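Local coordinates for protein ornithine aminotransferase (Plasmodium falciparum, PDB 3LG0) that probably catalyses the pyridoxal phosphate-dependent transfer of the delta-amino group of ornithine to 2-oxoglutarate, giving glutamate semialdehyde and glutamate, at residues G91-Y96 with A301-A306; R95-L100 with V106-T111; G267-S272 with S291-N296. One frame throughout, in Å; residues are numbered along the deposited sequence.

Interaction 1: residues G91-Y96 with A301-A306; sequences GVCERY and AICVEA
The ring of Tyr-96 carries Val-304 over one face: CG1 stands 4.1 Å from the centroid of the Tyr-96 ring, 15° off its normal and displaced toward the rim, a CH-pi contact in which the methyl lies nearest CG and CD1. Leu-307, Lys-308 and Ile-311, further along helix 297-312, also touch the tyrosine. In this class-III aminotransferase the contact joins two helices, 88-101 and 297-312, that are far apart in sequence and run in roughly the same direction; the axes of segments 91-96 and 301-306 approach to 8.9 Å and are inclined by 33°.

Val-304 serves both residues that face it by dividing its branches. With CG1 anti to the backbone N (chi1 176°), it sends this methyl to the ring and the other, CG2, against the backbone of helix 88-101, where it comes within 3.5 Å of Cys-93 CA and also meets Cys-93 CB. This methyl thus packs on the main chain, and no hydrogen bond joins the segments. Beyond the valine, toward strand 105-109, the contact closes on two cysteines in van der Waals contact and not in a disulfide, Cys-93 SG lying 3.9 Å from Cys-303 SG.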
loop_
_atom_site.group_PDB
_atom_site.type_symbol
_atom_site.label_atom_id
_atom_site.label_comp_id
_atom_site.label_asym_id
_atom_site.label_seq_id
_atom_site.Cartn_x
_atom_site.Cartn_y
_atom_site.Cartn_z
ATOM N N GLY A 91 1.357 6.446 18.027
ATOM C CA GLY A 91 2.070 7.535 18.677
ATOM C C GLY A 91 3.428 7.183 19.256
ATOM O O GLY A 91 4.340 8.015 19.263
ATOM N N VAL A 92 3.579 5.957 19.746
ATOM C CA VAL A 92 4.900 5.491 20.171
ATOM C C VAL A 92 5.842 5.530 18.965
ATOM O O VAL A 92 6.906 6.135 19.027
ATOM C CB VAL A 92 4.838 4.074 20.750
ATOM C CG1 VAL A 92 6.216 3.608 21.191
ATOM C CG2 VAL A 92 3.850 4.027 21.914
ATOM N N CYS A 93 5.429 4.921 17.855
ATOM C CA CYS A 93 6.198 5.013 16.609
ATOM C C CYS A 93 6.524 6.464 16.194
ATOM O O CYS A 93 7.669 6.785 15.894
ATOM C CB CYS A 93 5.469 4.270 15.470
ATOM S SG CYS A 93 6.391 4.211 13.902
ATOM N N GLU A 94 5.528 7.351 16.202
ATOM C CA GLU A 94 5.740 8.725 15.716
ATOM C C GLU A 94 6.757 9.479 16.552
ATOM O O GLU A 94 7.618 10.194 16.014
ATOM C CB GLU A 94 4.427 9.507 15.662
ATOM C CG GLU A 94 3.411 8.936 14.698
ATOM C CD GLU A 94 2.058 9.619 14.794
ATOM O OE1 GLU A 94 1.738 10.165 15.872
ATOM O OE2 GLU A 94 1.306 9.604 13.801
ATOM N N ARG A 95 6.644 9.320 17.870
ATOM C CA ARG A 95 7.597 9.903 18.809
ATOM C C ARG A 95 8.983 9.343 18.554
ATOM O O ARG A 95 9.940 10.091 18.444
ATOM C CB ARG A 95 7.172 9.615 20.248
ATOM C CG ARG A 95 8.076 10.228 21.307
ATOM C CD ARG A 95 7.466 10.077 22.688
ATOM N NE ARG A 95 7.210 8.680 23.029
ATOM C CZ ARG A 95 6.570 8.277 24.124
ATOM N NH1 ARG A 95 6.107 9.167 24.993
ATOM N NH2 ARG A 95 6.393 6.984 24.352
ATOM N N TYR A 96 9.086 8.020 18.458
ATOM C CA TYR A 96 10.368 7.379 18.156
ATOM C C TYR A 96 11.026 7.940 16.887
ATOM O O TYR A 96 12.196 8.323 16.913
ATOM C CB TYR A 96 10.218 5.855 18.055
ATOM C CG TYR A 96 11.515 5.187 17.697
ATOM C CD1 TYR A 96 12.412 4.787 18.683
ATOM C CD2 TYR A 96 11.869 4.990 16.370
ATOM C CE1 TYR A 96 13.625 4.201 18.354
ATOM C CE2 TYR A 96 13.071 4.399 16.032
ATOM C CZ TYR A 96 13.949 4.008 17.028
ATOM O OH TYR A 96 15.150 3.419 16.688
ATOM N N ALA A 301 4.399 -0.834 15.436
ATOM C CA ALA A 301 5.278 -1.647 16.283
ATOM C C ALA A 301 6.437 -2.242 15.505
ATOM O O ALA A 301 7.568 -2.263 15.999
ATOM C CB ALA A 301 4.491 -2.757 16.989
ATOM N N ILE A 302 6.152 -2.736 14.297
ATOM C CA ILE A 302 7.177 -3.330 13.434
ATOM C C ILE A 302 8.228 -2.292 13.074
ATOM O O ILE A 302 9.426 -2.564 13.113
ATOM C CB ILE A 302 6.575 -3.906 12.135
ATOM C CG1 ILE A 302 5.781 -5.167 12.442
ATOM C CG2 ILE A 302 7.672 -4.192 11.105
ATOM C CD1 ILE A 302 4.801 -5.539 11.372
ATOM N N CYS A 303 7.765 -1.093 12.730
ATOM C CA CYS A 303 8.664 -0.020 12.329
ATOM C C CYS A 303 9.686 0.355 13.420
ATOM O O CYS A 303 10.878 0.443 13.148
ATOM C CB CYS A 303 7.887 1.227 11.874
ATOM S SG CYS A 303 9.003 2.586 11.530
ATOM N N VAL A 304 9.225 0.589 14.647
ATOM C CA VAL A 304 10.146 0.895 15.738
ATOM C C VAL A 304 11.192 -0.210 15.919
ATOM O O VAL A 304 12.378 0.062 16.019
ATOM C CB VAL A 304 9.409 1.136 17.075
ATOM C CG1 VAL A 304 10.426 1.351 18.216
ATOM C CG2 VAL A 304 8.478 2.344 16.959
ATOM N N GLU A 305 10.752 -1.461 15.946
ATOM C CA GLU A 305 11.682 -2.555 16.151
ATOM C C GLU A 305 12.671 -2.701 14.996
ATOM O O GLU A 305 13.842 -3.001 15.212
ATOM C CB GLU A 305 10.961 -3.879 16.401
ATOM C CG GLU A 305 11.922 -5.026 16.684
ATOM C CD GLU A 305 12.769 -4.774 17.931
ATOM O OE1 GLU A 305 12.280 -4.077 18.840
ATOM O OE2 GLU A 305 13.918 -5.262 18.002
ATOM N N ALA A 306 12.207 -2.480 13.773
ATOM C CA ALA A 306 13.076 -2.604 12.612
ATOM C C ALA A 306 14.218 -1.596 12.655
ATOM O O ALA A 306 15.335 -1.905 12.256
ATOM C CB ALA A 306 12.262 -2.462 11.315
#

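Interaction 2: residues R95-L100 with V106-T111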
loop_
_atom_site.group_PDB
_atom_site.type_symbol
_atom_site.label_atom_id
_atom_site.label_comp_id
_atom_site.label_asym_id
_atom_site.label_seq_id
_atom_site.Cartn_x
_atom_site.Cartn_y
_atom_site.Cartn_z
ATOM N N ARG A 95 6.644 9.320 17.870
ATOM C CA ARG A 95 7.597 9.903 18.809
ATOM C C ARG A 95 8.983 9.343 18.554
ATOM O O ARG A 95 9.940 10.091 18.444
ATOM C CB ARG A 95 7.172 9.615 20.248
ATOM C CG ARG A 95 8.076 10.228 21.307
ATOM C CD ARG A 95 7.466 10.077 22.688
ATOM N NE ARG A 95 7.210 8.680 23.029
ATOM C CZ ARG A 95 6.570 8.277 24.124
ATOM N NH1 ARG A 95 6.107 9.167 24.993
ATOM N NH2 ARG A 95 6.393 6.984 24.352
ATOM N N TYR A 96 9.086 8.020 18.458
ATOM C CA TYR A 96 10.368 7.379 18.156
ATOM C C TYR A 96 11.026 7.940 16.887
ATOM O O TYR A 96 12.196 8.323 16.913
ATOM C CB TYR A 96 10.218 5.855 18.055
ATOM C CG TYR A 96 11.515 5.187 17.697
ATOM C CD1 TYR A 96 12.412 4.787 18.683
ATOM C CD2 TYR A 96 11.869 4.990 16.370
ATOM C CE1 TYR A 96 13.625 4.201 18.354
ATOM C CE2 TYR A 96 13.071 4.399 16.032
ATOM C CZ TYR A 96 13.949 4.008 17.028
ATOM O OH TYR A 96 15.150 3.419 16.688
ATOM N N LEU A 97 10.281 8.015 15.783
ATOM C CA LEU A 97 10.888 8.426 14.511
ATOM C C LEU A 97 11.280 9.886 14.468
ATOM O O LEU A 97 12.306 10.231 13.891
ATOM C CB LEU A 97 9.962 8.150 13.319
ATOM C CG LEU A 97 9.780 6.718 12.837
ATOM C CD1 LEU A 97 8.712 6.695 11.749
ATOM C CD2 LEU A 97 11.085 6.145 12.322
ATOM N N THR A 98 10.439 10.748 15.035
ATOM C CA THR A 98 10.702 12.184 14.991
ATOM C C THR A 98 11.956 12.492 15.799
ATOM O O THR A 98 12.826 13.248 15.350
ATOM C CB THR A 98 9.516 13.021 15.527
ATOM O OG1 THR A 98 9.078 12.482 16.782
ATOM C CG2 THR A 98 8.347 13.015 14.538
ATOM N N ASN A 99 12.044 11.898 16.989
ATOM C CA ASN A 99 13.233 12.056 17.832
ATOM C C ASN A 99 14.490 11.544 17.142
ATOM O O ASN A 99 15.488 12.249 17.063
ATOM C CB ASN A 99 13.050 11.386 19.195
ATOM C CG ASN A 99 12.031 12.128 20.087
ATOM O OD1 ASN A 99 11.750 13.319 19.888
ATOM N ND2 ASN A 99 11.478 11.417 21.075
ATOM N N LEU A 100 14.421 10.330 16.607
ATOM C CA LEU A 100 15.546 9.741 15.895
ATOM C C LEU A 100 16.108 10.609 14.778
ATOM O O LEU A 100 17.328 10.768 14.665
ATOM C CB LEU A 100 15.158 8.376 15.334
ATOM C CG LEU A 100 16.268 7.596 14.622
ATOM C CD1 LEU A 100 17.488 7.400 15.532
ATOM C CD2 LEU A 100 15.731 6.256 14.150
ATOM N N VAL A 106 5.851 13.358 11.830
ATOM C CA VAL A 106 5.913 12.295 10.850
ATOM C C VAL A 106 4.498 11.874 10.455
ATOM O O VAL A 106 3.545 11.986 11.239
ATOM C CB VAL A 106 6.726 11.077 11.375
ATOM C CG1 VAL A 106 5.949 10.331 12.425
ATOM C CG2 VAL A 106 7.108 10.125 10.220
ATOM N N LEU A 107 4.379 11.400 9.219
ATOM C CA LEU A 107 3.126 10.899 8.669
ATOM C C LEU A 107 3.388 9.499 8.131
ATOM O O LEU A 107 4.218 9.333 7.230
ATOM C CB LEU A 107 2.660 11.855 7.565
ATOM C CG LEU A 107 1.574 11.546 6.533
ATOM C CD1 LEU A 107 0.515 10.580 7.020
ATOM C CD2 LEU A 107 0.954 12.880 6.104
ATOM N N MET A 108 2.713 8.495 8.701
ATOM C CA MET A 108 2.932 7.090 8.324
ATOM C C MET A 108 1.994 6.658 7.204
ATOM O O MET A 108 0.797 6.899 7.269
ATOM C CB MET A 108 2.708 6.131 9.513
ATOM C CG MET A 108 3.521 6.413 10.754
ATOM S SD MET A 108 5.298 6.436 10.473
ATOM C CE MET A 108 5.638 4.688 10.250
ATOM N N MET A 109 2.540 5.964 6.210
ATOM C CA MET A 109 1.716 5.396 5.147
ATOM C C MET A 109 2.169 3.969 4.828
ATOM O O MET A 109 2.977 3.390 5.545
ATOM C CB MET A 109 1.804 6.297 3.919
ATOM C CG MET A 109 2.528 7.586 4.242
ATOM S SD MET A 109 2.270 8.859 3.027
ATOM C CE MET A 109 0.474 8.735 2.999
ATOM N N ASN A 110 1.661 3.410 3.744
ATOM C CA ASN A 110 1.992 2.038 3.392
ATOM C C ASN A 110 3.127 1.919 2.372
ATOM O O ASN A 110 4.100 1.199 2.598
ATOM C CB ASN A 110 0.756 1.319 2.883
ATOM C CG ASN A 110 -0.457 1.557 3.761
ATOM O OD1 ASN A 110 -0.500 1.133 4.914
ATOM N ND2 ASN A 110 -1.460 2.205 3.205
ATOM N N THR A 111 3.018 2.625 1.255
ATOM C CA THR A 111 3.944 2.371 0.147
ATOM C C THR A 111 4.815 3.567 -0.213
ATOM O O THR A 111 4.512 4.689 0.152
ATOM C CB THR A 111 3.186 1.920 -1.112
ATOM O OG1 THR A 111 2.388 3.007 -1.599
ATOM C CG2 THR A 111 2.287 0.723 -0.800
#
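Leu-97 reaches from helix 88-101 to strand 105-109, the outermost strand of its sheet within this chain, its CB directed at the strand. CG follows anti to the carbonyl carbon (chi1 -74°), and from there CD1 makes the leucine's contacts across the interface. Its nearest neighbour is sulfur: Leu-97 CD1 lies 3.7 Å from Met-108 SD, and Met-108 CE is only slightly farther away, at 4.0 Å from the same methyl. Leu-97 CD1 also meets Val-106 CG2 at 4.1 Å, so one methyl touches both inward-facing residues of the strand. Leu-97 packs on Leu-307 of helix 297-312 as well.

Met-108 meets the leucine tip to tip. Its chain is bent at both chi2 (-57°) and chi3 (-73°), which turns the thioether back toward the helix although its CB does not point straight there. Side chains alternate along the strand: Val-106 and Met-108 face the helix, whereas Leu-107 and Met-109 turn to helix 112-129.

The next residue of the helix, Thr-98, crosses Val-106 obliquely. Its methyl CG2 comes to 3.7 Å from Val-106 N and 4.0 Å from Val-106 CB, while its hydroxyl turns back to its own helix, where the carbonyls of Glu-94 and Arg-95 are both within bonding distance.

This is a helix laid against one face of the seven-stranded sheet of the aminotransferase fold and joined to the strand by a short connection; the axes of 95-100 and 106-109 approach to 9.1 Å. Tyr-20 of the second subunit packs on Thr-98, and Val-106 makes backbone hydrogen bonds to that subunit. With no hydrogen bond between the two segments, cohesion here rests on dispersion between methyl groups and a polarisable thioether, and the threonine hydroxyl remains engaged by its own helix.

Interaction 3: residues G267-S272 with S291-N296; sequences GHYPIS and STYGGN
Tyr-269 is the residue of 267-272 that meets 291-296, and it does so with the far end of its ring. After Gly-267 and His-268, whose ring nitrogen ND1 bonds back to the carbonyl of Gly-266, the tyrosine extends its side chain with CG anti to the backbone N (chi1 -156°), and this carries OH in between Tyr-293 and Asn-296. The hydroxyl approaches the edge of the Tyr-293 ring, near its plane, with Tyr-269 OH 3.4 Å from Tyr-293 CD2; the two side chains cross at about a right angle. Asn-296 comes to meet Tyr-269 from the opposite direction, its ND2 3.0 Å from Tyr-269 OH and its amide plane turned 56° from the phenol ring.

Residues 293-296 form a type II beta turn, and Asn-296 is the N-cap of helix 297-312. Its amide works on two fronts: OD1 accepts from the backbone N of Ala-299, and ND2 points to Tyr-293 O, though the modelled 2.5 Å is too short to be taken literally. That carbonyl also takes the turn bond from Asn-296 N.

Beyond Pro-270, Ile-271 packs on Ala-299 and Met-108, and Ser-272 enters the sheet beside Met-109. The site lies at the dimer interface: Tyr-269 meets its counterpart in the second subunit, and Ser-291 OG bonds to Lys-262 of that subunit, the probable cofactor-bearing lysine.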
loop_
_atom_site.group_PDB
_atom_site.type_symbol
_atom_site.label_atom_id
_atom_site.label_comp_id
_atom_site.label_asym_id
_atom_site.label_seq_id
_atom_site.Cartn_x
_atom_site.Cartn_y
_atom_site.Cartn_z
ATOM N N GLY A 267 11.140 -5.486 5.813
ATOM C CA GLY A 267 10.464 -6.353 4.859
ATOM C C GLY A 267 9.269 -7.105 5.398
ATOM O O GLY A 267 8.655 -7.857 4.664
ATOM N N HIS A 268 8.906 -6.895 6.660
ATOM C CA HIS A 268 7.799 -7.644 7.254
ATOM C C HIS A 268 6.419 -7.012 7.023
ATOM O O HIS A 268 5.404 -7.601 7.388
ATOM C CB HIS A 268 8.010 -7.819 8.758
ATOM C CG HIS A 268 9.073 -8.807 9.113
ATOM N ND1 HIS A 268 10.410 -8.585 8.848
ATOM C CD2 HIS A 268 9.005 -10.018 9.718
ATOM C CE1 HIS A 268 11.118 -9.619 9.274
ATOM N NE2 HIS A 268 10.289 -10.500 9.806
ATOM N N TYR A 269 6.374 -5.817 6.443
ATOM C CA TYR A 269 5.116 -5.083 6.298
ATOM C C TYR A 269 5.339 -3.870 5.396
ATOM O O TYR A 269 6.414 -3.287 5.416
ATOM C CB TYR A 269 4.653 -4.609 7.679
ATOM C CG TYR A 269 3.168 -4.366 7.800
ATOM C CD1 TYR A 269 2.324 -5.360 8.288
ATOM C CD2 TYR A 269 2.609 -3.155 7.412
ATOM C CE1 TYR A 269 0.972 -5.152 8.399
ATOM C CE2 TYR A 269 1.250 -2.936 7.524
ATOM C CZ TYR A 269 0.436 -3.943 8.012
ATOM O OH TYR A 269 -0.912 -3.737 8.125
ATOM N N PRO A 270 4.334 -3.480 4.594
ATOM C CA PRO A 270 4.510 -2.250 3.795
ATOM C C PRO A 270 4.398 -0.969 4.651
ATOM O O PRO A 270 3.334 -0.618 5.206
ATOM C CB PRO A 270 3.361 -2.321 2.773
ATOM C CG PRO A 270 2.840 -3.721 2.845
ATOM C CD PRO A 270 3.075 -4.159 4.268
ATOM N N ILE A 271 5.512 -0.268 4.789
ATOM C CA ILE A 271 5.513 0.960 5.582
ATOM C C ILE A 271 6.320 2.060 4.895
ATOM O O ILE A 271 7.390 1.816 4.359
ATOM C CB ILE A 271 6.127 0.742 6.987
ATOM C CG1 ILE A 271 5.595 -0.539 7.650
ATOM C CG2 ILE A 271 5.883 1.957 7.880
ATOM C CD1 ILE A 271 6.240 -0.806 8.993
ATOM N N SER A 272 5.814 3.280 4.941
ATOM C CA SER A 272 6.558 4.418 4.443
ATOM C C SER A 272 6.225 5.600 5.349
ATOM O O SER A 272 5.299 5.523 6.169
ATOM C CB SER A 272 6.176 4.704 2.985
ATOM O OG SER A 272 4.866 5.215 2.927
ATOM N N SER A 291 -10.265 5.230 3.400
ATOM C CA SER A 291 -9.804 4.327 4.448
ATOM C C SER A 291 -8.385 3.811 4.149
ATOM O O SER A 291 -7.964 3.761 2.987
ATOM C CB SER A 291 -10.790 3.168 4.639
ATOM O OG SER A 291 -10.918 2.402 3.454
ATOM N N THR A 292 -7.657 3.439 5.205
ATOM C CA THR A 292 -6.251 3.087 5.071
ATOM C C THR A 292 -5.749 2.042 6.075
ATOM O O THR A 292 -6.335 1.792 7.140
ATOM C CB THR A 292 -5.325 4.346 5.190
ATOM O OG1 THR A 292 -6.039 5.520 4.805
ATOM C CG2 THR A 292 -4.068 4.210 4.318
ATOM N N TYR A 293 -4.633 1.445 5.693
ATOM C CA TYR A 293 -3.799 0.656 6.565
ATOM C C TYR A 293 -2.709 1.551 7.104
ATOM O O TYR A 293 -1.967 1.158 7.996
ATOM C CB TYR A 293 -3.173 -0.507 5.784
ATOM C CG TYR A 293 -4.060 -1.727 5.753
ATOM C CD1 TYR A 293 -5.108 -1.809 4.850
ATOM C CD2 TYR A 293 -3.850 -2.798 6.624
ATOM C CE1 TYR A 293 -5.935 -2.922 4.814
ATOM C CE2 TYR A 293 -4.680 -3.926 6.595
ATOM C CZ TYR A 293 -5.723 -3.971 5.685
ATOM O OH TYR A 293 -6.570 -5.060 5.608
ATOM N N GLY A 294 -2.607 2.755 6.555
ATOM C CA GLY A 294 -1.536 3.671 6.926
ATOM C C GLY A 294 -1.636 4.063 8.387
ATOM O O GLY A 294 -2.676 4.536 8.831
ATOM N N GLY A 295 -0.561 3.856 9.140
ATOM C CA GLY A 295 -0.565 4.197 10.557
ATOM C C GLY A 295 -1.237 3.160 11.445
ATOM O O GLY A 295 -1.524 3.431 12.602
ATOM N N ASN A 296 -1.486 1.969 10.922
ATOM C CA ASN A 296 -2.071 0.916 11.744
ATOM C C ASN A 296 -1.091 0.476 12.857
ATOM O O ASN A 296 0.126 0.581 12.714
ATOM C CB ASN A 296 -2.519 -0.268 10.877
ATOM C CG ASN A 296 -1.350 -1.094 10.371
ATOM O OD1 ASN A 296 -0.721 -1.859 11.129
ATOM N ND2 ASN A 296 -1.045 -0.943 9.091
#

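Overall arrangement
From the N terminus, helix 88-101 comes first, and interactions 1 and 2 start from overlapping parts of it. Interaction 2 closes at once, over the short connection into strand 105-109. Interaction 1 stays open until helix 297-312, some two hundred residues later. Interaction 3 is nested inside that long loop and in series with interaction 2, which closes before it opens; it links the entry to strand 272-276 with the start of helix 297-312. The three join into one body: Cys-93 SG and Cys-303 SG pack on Met-108 CE, Ile-302 and Cys-303 lie against Tyr-269 and Ile-271, and Met-109 N probably bonds to Ser-272 O. All three contacts touch the second subunit.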